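Putative polysaccharide deacetylase (Bdellovibrio bacteriovorus HD100, PDB 5JP6) probably removes acetyl groups from peptidoglycan, acting as a zinc-dependent hydrolase of carbohydrate esterase family 4. Local coordinates at residues A[177-181]-A[206-210]; A[197-203]-A[221-227]; A[270-274]-A[369-373]. The protein carries 1 engineered substitution. One frame throughout, in Å; residues are numbered along the deposited sequence. Where two conformers were deposited one is given.

Overall arrangement
Interactions 1 and 2 share the zinc ion and meet directly, while interaction 3 lies further out, where the C-terminal tail folds back on the domain. Interaction 2 is the most buried, a parallel strand pair held mainly by backbone hydrogen bonds and ending in a zinc-binding histidine. Next to it, interaction 1 is partly buried: helix 204-209, which directly follows strand 199-202, and the residue just after it offer side-chain donors to carbonyls of the loop that supplies Asp177. In interaction 3 the chemistry shifts to a backbone hydrogen bond, a cation-pi contact of a lysine and two bridging waters. Its loop 270-274 still joins the core: the backbone N of Asp273 lies 2.9 Å from Ile224 O of interaction 2, probably as a hydrogen bond.

Interaction 1 of 3, residues A[177-181]-A[206-210]; sequences DGPHG and SVRTN. With ZN (zinc ion), chain B.
The hydroxyl of Ser206 donates to the backbone O of Asp177, with 2.7 Å between OG and O. The torsion that sets OG opposite the carbonyl carbon of Ser206 (chi1 -67°) turns it out from the helix toward this oxygen, which it meets slightly tilted from the carbonyl plane. The bond is a second-shell contact: Asp177, whose backbone it holds, binds the zinc ion through OD2 at 2.4 Å, and His227 and Tyr280 supply further ligands. One turn of helix later, Asn210 ND2 reaches Pro179 O at 2.9 Å, in a bent bond of 139° at the hydrogen that approaches obliquely to both the amide and the carbonyl planes. Two side chains thus hold carbonyls on either side of Gly178 in the Asp-Asp-Gly-Pro sequence familiar from NodB-type deacetylases. Between them, Ser206 CB lies 3.3 Å from Gly178 O. The cis peptide before Pro179 accompanies a turn of the loop that brings its ring over the helix, where Pro179 CD is 3.9 Å from Val207 CG2. Beyond the contact, Pro179 packs on Ala213 and Leu214 of helix 211-219, while Val207 turns to Ala264, Val265 and Val268 of helix 251-269.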
# COMPACT_ATOMS: atom_id res chain seq x y z
N ASP A 177 -1.61 -2.34 2.66
CA ASP A 177 -0.62 -3.41 2.46
C ASP A 177 0.74 -3.23 3.07
O ASP A 177 1.57 -4.12 2.95
CB ASP A 177 -0.53 -3.76 0.99
CG ASP A 177 -1.79 -4.36 0.51
OD1 ASP A 177 -2.50 -4.96 1.36
OD2 ASP A 177 -2.12 -4.24 -0.63
N GLY A 178 0.91 -2.13 3.78
CA GLY A 178 2.15 -1.84 4.50
C GLY A 178 2.10 -2.46 5.89
O GLY A 178 1.20 -3.22 6.24
N PRO A 179 3.09 -2.12 6.71
CA PRO A 179 4.13 -1.15 6.39
C PRO A 179 5.26 -1.72 5.56
O PRO A 179 5.61 -2.91 5.71
CB PRO A 179 4.65 -0.76 7.78
CG PRO A 179 4.39 -1.96 8.62
CD PRO A 179 3.14 -2.55 8.10
N HIS A 180 5.84 -0.87 4.73
CA HIS A 180 7.11 -1.20 4.05
C HIS A 180 8.27 -0.73 4.94
O HIS A 180 8.10 0.15 5.77
CB HIS A 180 7.16 -0.51 2.68
CG HIS A 180 8.28 -0.98 1.79
ND1 HIS A 180 9.52 -0.36 1.73
CD2 HIS A 180 8.36 -2.05 0.98
CE1 HIS A 180 10.28 -1.01 0.88
NE2 HIS A 180 9.61 -2.05 0.43
N GLY A 181 9.45 -1.33 4.77
CA GLY A 181 10.60 -0.96 5.54
C GLY A 181 11.21 0.41 5.28
O GLY A 181 11.90 0.94 6.15
N SER A 206 3.40 -7.81 6.10
CA SER A 206 4.17 -6.57 6.24
C SER A 206 4.44 -6.22 7.70
O SER A 206 5.53 -5.76 8.05
CB SER A 206 3.49 -5.42 5.52
OG SER A 206 3.50 -5.61 4.13
N VAL A 207 3.44 -6.44 8.53
CA VAL A 207 3.57 -6.14 9.95
C VAL A 207 4.62 -7.04 10.62
O VAL A 207 5.44 -6.58 11.40
CB VAL A 207 2.21 -6.30 10.66
CG1 VAL A 207 2.37 -6.22 12.20
CG2 VAL A 207 1.26 -5.22 10.20
N ARG A 208 4.60 -8.31 10.29
CA ARG A 208 5.59 -9.24 10.84
C ARG A 208 7.02 -8.91 10.34
O ARG A 208 7.99 -9.10 11.07
CB ARG A 208 5.16 -10.67 10.51
CG ARG A 208 3.97 -11.15 11.31
CD ARG A 208 3.71 -12.62 11.06
NE ARG A 208 3.18 -12.84 9.74
CZ ARG A 208 1.89 -12.74 9.43
NH1 ARG A 208 0.99 -12.43 10.37
NH2 ARG A 208 1.51 -12.95 8.20
N THR A 209 7.14 -8.42 9.12
CA THR A 209 8.44 -8.05 8.59
C THR A 209 8.96 -6.74 9.20
O THR A 209 10.14 -6.64 9.50
CB THR A 209 8.36 -7.95 7.05
OG1 THR A 209 7.92 -9.19 6.51
CG2 THR A 209 9.71 -7.54 6.47
N ASN A 210 8.06 -5.78 9.43
CA ASN A 210 8.42 -4.40 9.76
C ASN A 210 7.68 -3.87 10.99
O ASN A 210 7.02 -2.82 10.94
CB ASN A 210 8.14 -3.49 8.55
CG ASN A 210 8.83 -3.95 7.31
OD1 ASN A 210 10.08 -4.04 7.30
ND2 ASN A 210 8.07 -4.27 6.28
ZN ZN B . -4.48 -4.67 -0.82

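Interaction 2 of 3, residues A[197-203]-A[221-227]. With ZN (zinc ion), chain B.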
# COMPACT_ATOMS: atom_id res chain seq x y z
N LYS A 197 -3.46 13.40 8.87
CA LYS A 197 -3.56 12.06 9.46
C LYS A 197 -4.18 11.16 8.39
O LYS A 197 -4.87 11.63 7.50
CB LYS A 197 -4.44 12.09 10.71
CG LYS A 197 -3.93 13.03 11.78
CD LYS A 197 -2.57 12.61 12.32
CE LYS A 197 -2.13 13.50 13.48
NZ LYS A 197 -1.97 14.95 13.09
N ALA A 198 -3.94 9.86 8.53
CA ALA A 198 -4.38 8.88 7.54
C ALA A 198 -4.77 7.57 8.20
O ALA A 198 -4.50 7.34 9.37
CB ALA A 198 -3.26 8.64 6.52
N MET A 199 -5.43 6.71 7.41
CA MET A 199 -5.84 5.41 7.86
C MET A 199 -4.89 4.38 7.14
O MET A 199 -4.76 4.41 5.90
CB MET A 199 -7.32 5.13 7.57
CG MET A 199 -8.29 6.16 8.06
SD MET A 199 -9.96 5.75 7.61
CE MET A 199 -10.33 4.52 8.86
N PHE A 200 -4.29 3.46 7.89
CA PHE A 200 -3.47 2.41 7.33
C PHE A 200 -4.12 1.06 7.54
O PHE A 200 -4.44 0.68 8.67
CB PHE A 200 -2.07 2.42 7.95
CG PHE A 200 -1.25 3.63 7.61
CD1 PHE A 200 -1.51 4.85 8.19
CD2 PHE A 200 -0.24 3.56 6.64
CE1 PHE A 200 -0.78 5.99 7.83
CE2 PHE A 200 0.48 4.68 6.29
CZ PHE A 200 0.21 5.90 6.88
N PHE A 201 -4.34 0.35 6.44
CA PHE A 201 -4.89 -0.99 6.46
C PHE A 201 -3.72 -1.94 6.19
O PHE A 201 -3.40 -2.28 5.06
CB PHE A 201 -6.04 -1.15 5.47
CG PHE A 201 -7.22 -0.28 5.79
CD1 PHE A 201 -7.28 1.02 5.30
CD2 PHE A 201 -8.26 -0.73 6.58
CE1 PHE A 201 -8.35 1.84 5.61
CE2 PHE A 201 -9.33 0.09 6.89
CZ PHE A 201 -9.38 1.38 6.41
N ALA A 202 -3.08 -2.33 7.28
CA ALA A 202 -1.85 -3.08 7.23
C ALA A 202 -2.11 -4.54 6.94
O ALA A 202 -3.17 -5.05 7.29
CB ALA A 202 -1.12 -2.94 8.56
N THR A 203 -1.15 -5.23 6.32
CA THR A 203 -1.32 -6.64 6.15
C THR A 203 -0.37 -7.40 7.08
O THR A 203 0.73 -6.89 7.43
CB THR A 203 -1.11 -6.98 4.67
OG1 THR A 203 -1.88 -8.13 4.31
CG2 THR A 203 0.43 -7.05 4.38
N GLY A 221 0.02 9.13 15.21
CA GLY A 221 -1.41 9.44 15.43
C GLY A 221 -2.38 8.91 14.40
O GLY A 221 -3.56 9.22 14.43
N HIS A 222 -1.89 8.04 13.52
CA HIS A 222 -2.74 7.53 12.45
C HIS A 222 -3.62 6.38 12.95
O HIS A 222 -3.35 5.75 13.97
CB HIS A 222 -1.87 7.09 11.29
CG HIS A 222 -0.98 8.17 10.77
ND1 HIS A 222 -1.45 9.31 10.17
CD2 HIS A 222 0.36 8.29 10.83
CE1 HIS A 222 -0.43 10.08 9.84
NE2 HIS A 222 0.68 9.48 10.22
N VAL A 223 -4.67 6.14 12.20
CA VAL A 223 -5.53 4.96 12.40
C VAL A 223 -4.86 3.77 11.73
O VAL A 223 -4.33 3.88 10.63
CB VAL A 223 -6.97 5.22 11.90
CG1 VAL A 223 -7.70 3.92 11.68
CG2 VAL A 223 -7.69 6.12 12.88
N ILE A 224 -4.86 2.63 12.43
CA ILE A 224 -4.28 1.40 11.92
C ILE A 224 -5.25 0.24 12.11
O ILE A 224 -5.51 -0.16 13.22
CB ILE A 224 -2.94 1.08 12.56
CG1 ILE A 224 -2.00 2.27 12.52
CG2 ILE A 224 -2.31 -0.15 11.88
CD1 ILE A 224 -0.71 2.03 13.30
N GLY A 225 -5.75 -0.27 10.97
CA GLY A 225 -6.51 -1.50 10.91
C GLY A 225 -5.79 -2.50 10.04
O GLY A 225 -4.56 -2.51 9.97
N SER A 226 -6.55 -3.34 9.34
CA SER A 226 -5.93 -4.40 8.55
C SER A 226 -6.59 -4.61 7.19
O SER A 226 -7.70 -4.18 6.98
CB SER A 226 -5.85 -5.69 9.38
OG SER A 226 -7.10 -6.31 9.52
N HIS A 227 -5.83 -5.24 6.28
CA HIS A 227 -6.24 -5.57 4.93
C HIS A 227 -5.81 -7.02 4.73
O HIS A 227 -4.63 -7.32 4.86
CB HIS A 227 -5.60 -4.68 3.87
CG HIS A 227 -5.96 -4.99 2.47
ND1 HIS A 227 -7.25 -5.15 2.04
CD2 HIS A 227 -5.19 -5.10 1.34
CE1 HIS A 227 -7.27 -5.42 0.74
NE2 HIS A 227 -6.04 -5.40 0.30
ZN ZN B . -4.48 -4.67 -0.82
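His222 and Phe200 meet beside a parallel strand pair, part of a beta-alpha-beta unit in the NodB deacetylase domain, with helices 204-209 and 211-219 in the connection. Along His222, CB rests 3.3 Å from Ala198 O and also touches Phe200 CE1. Where the ring begins, Phe200 CE1 sits 3.7 Å from His222 CG, over one face and displaced toward the rim; His222 CD2 touches it too. The pair is edge-to-face, the phenylalanine edge directed at the imidazole with the planes at 60°. On the other branch, His222 ND1 accepts the Ala198 N-H at 3.0 Å, the donor being tilted from the ring plane, and His222 CE1 approaches Lys197 CA. The histidine therefore continues the strand ladder one step beyond its backbone bonds, the first of which runs from Val223 N to Ala198 O. Further along, Phe200 N donates to Val223 O at 2.8 Å in a nearly straight bond. Met199 and Val223 share one face of the sheet, their side chains lying alongside each other, whereas Phe200 and Ile224 occupy the opposite face. At the far end, His227 ND1 bonds to Arg277 O, while its NE2 binds the zinc ion at 2.1 Å.

Interaction 3 of 3, residues A[270-274]-A[369-373]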
# COMPACT_ATOMS: atom_id res chain seq x y z
N GLY A 270 -0.50 -3.54 20.87
CA GLY A 270 -1.41 -3.64 21.99
C GLY A 270 -2.79 -3.09 21.69
O GLY A 270 -3.66 -3.02 22.56
N TRP A 271 -3.01 -2.74 20.43
CA TRP A 271 -4.31 -2.31 19.96
C TRP A 271 -4.34 -2.45 18.44
O TRP A 271 -3.31 -2.63 17.80
CB TRP A 271 -4.60 -0.88 20.38
CG TRP A 271 -3.57 0.14 19.95
CD1 TRP A 271 -2.57 0.65 20.71
CD2 TRP A 271 -3.51 0.82 18.70
NE1 TRP A 271 -1.85 1.61 20.02
CE2 TRP A 271 -2.42 1.74 18.77
CE3 TRP A 271 -4.28 0.78 17.54
CZ2 TRP A 271 -2.10 2.61 17.71
CZ3 TRP A 271 -3.95 1.60 16.48
CH2 TRP A 271 -2.86 2.51 16.56
N VAL A 272 -5.56 -2.38 17.90
CA VAL A 272 -5.82 -2.37 16.49
C VAL A 272 -7.16 -1.69 16.31
O VAL A 272 -8.15 -2.05 16.96
CB VAL A 272 -5.79 -3.76 15.84
CG1 VAL A 272 -6.73 -4.77 16.52
CG2 VAL A 272 -6.06 -3.63 14.34
N ASP A 273 -7.21 -0.65 15.46
CA ASP A 273 -8.48 0.04 15.27
C ASP A 273 -9.50 -0.87 14.61
O ASP A 273 -9.14 -1.77 13.81
CB ASP A 273 -8.27 1.30 14.42
CG ASP A 273 -7.62 2.41 15.20
OD1 ASP A 273 -8.23 2.84 16.24
OD2 ASP A 273 -6.54 2.88 14.81
N PRO A 274 -10.79 -0.61 14.89
CA PRO A 274 -11.87 -1.50 14.39
C PRO A 274 -12.24 -1.15 12.96
O PRO A 274 -13.38 -0.82 12.68
CB PRO A 274 -13.01 -1.24 15.38
CG PRO A 274 -12.79 0.19 15.79
CD PRO A 274 -11.30 0.30 15.93
N ALA A 369 -12.42 0.91 21.74
CA ALA A 369 -12.72 -0.13 20.73
C ALA A 369 -11.39 -0.79 20.29
O ALA A 369 -11.29 -2.00 20.12
CB ALA A 369 -13.51 0.45 19.55
N LYS A 370 -10.35 0.04 20.13
CA LYS A 370 -9.06 -0.41 19.58
C LYS A 370 -8.37 -1.42 20.51
O LYS A 370 -7.54 -2.20 20.07
CB LYS A 370 -8.15 0.77 19.26
CG LYS A 370 -7.69 1.57 20.47
CD LYS A 370 -7.14 2.96 20.17
CE LYS A 370 -5.97 2.95 19.32
NZ LYS A 370 -5.29 4.27 19.14
N TYR A 371 -8.73 -1.39 21.80
CA TYR A 371 -8.14 -2.30 22.77
C TYR A 371 -8.92 -3.57 22.97
O TYR A 371 -8.44 -4.48 23.67
CB TYR A 371 -7.99 -1.60 24.12
CG TYR A 371 -7.06 -0.39 24.07
CD1 TYR A 371 -5.69 -0.55 24.02
CD2 TYR A 371 -7.57 0.88 24.03
CE1 TYR A 371 -4.86 0.53 23.99
CE2 TYR A 371 -6.75 1.97 23.98
CZ TYR A 371 -5.38 1.79 23.94
OH TYR A 371 -4.51 2.87 23.92
N ASN A 372 -10.12 -3.64 22.38
CA ASN A 372 -11.05 -4.72 22.67
C ASN A 372 -11.62 -5.33 21.37
O ASN A 372 -12.80 -5.69 21.32
CB ASN A 372 -12.16 -4.16 23.56
CG ASN A 372 -11.64 -3.78 24.92
OD1 ASN A 372 -11.30 -4.64 25.74
ND2 ASN A 372 -11.52 -2.47 25.15
N SER A 373 -10.76 -5.47 20.37
CA SER A 373 -11.21 -6.00 19.09
C SER A 373 -11.77 -7.43 19.25
O SER A 373 -11.13 -8.31 19.83
CB SER A 373 -10.06 -6.10 18.10
OG SER A 373 -10.49 -6.70 16.89
O HOH W 1 -10.75 -2.89 17.35
O HOH W 2 -5.38 4.87 16.27
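Val272 N donates to Lys370 O across 2.9 Å, and the nearly straight N-H...O angle of 166° makes this a firm direct backbone link between the two segments. The neighbouring carbonyls are joined through solvent instead: one water donates to Val272 O at 2.8 Å and to Ala369 O at 3.0 Å, bridging two acceptors that could not bond to each other. The ammonium of Lys370 has two kinds of partner. Lys370 NZ stands 3.7 Å from the centroid of the six-membered ring of Trp271, only 3° off the ring normal, a cation-pi contact over the face. A second water accepts from Lys370 NZ at 2.9 Å and lies within hydrogen-bonding reach of Asp273 OD2, although that water has competing acceptors. Asp273 OD1 remains 4.4 Å from Lys370 NZ, beyond a salt bridge, though the opposite charges may still attract; OD2 is also bonded to Ile224 N in the adjoining strand.

These contacts dock the short 3-10 segment that follows strand 358-364 onto the loop leading from helix 251-269 into strand 275-277 of the deacetylase domain. Lys370 leaves its backbone with CG between N and the carbonyl carbon (chi1 66°), and after a bend further out its chain runs alongside Trp271. CE adds a CH-pi contact to the same indole face. Tyr371 approaches the tryptophan obliquely, with CD1 against Trp271 CB and close to Gly270 O. At the other end, Pro274 CG meets Ala369 CB at 3.8 Å, and both side chains also touch Ala364. Val272 CG1 packs at 3.9 Å against Ser373 CB, next to His262 of helix 251-269.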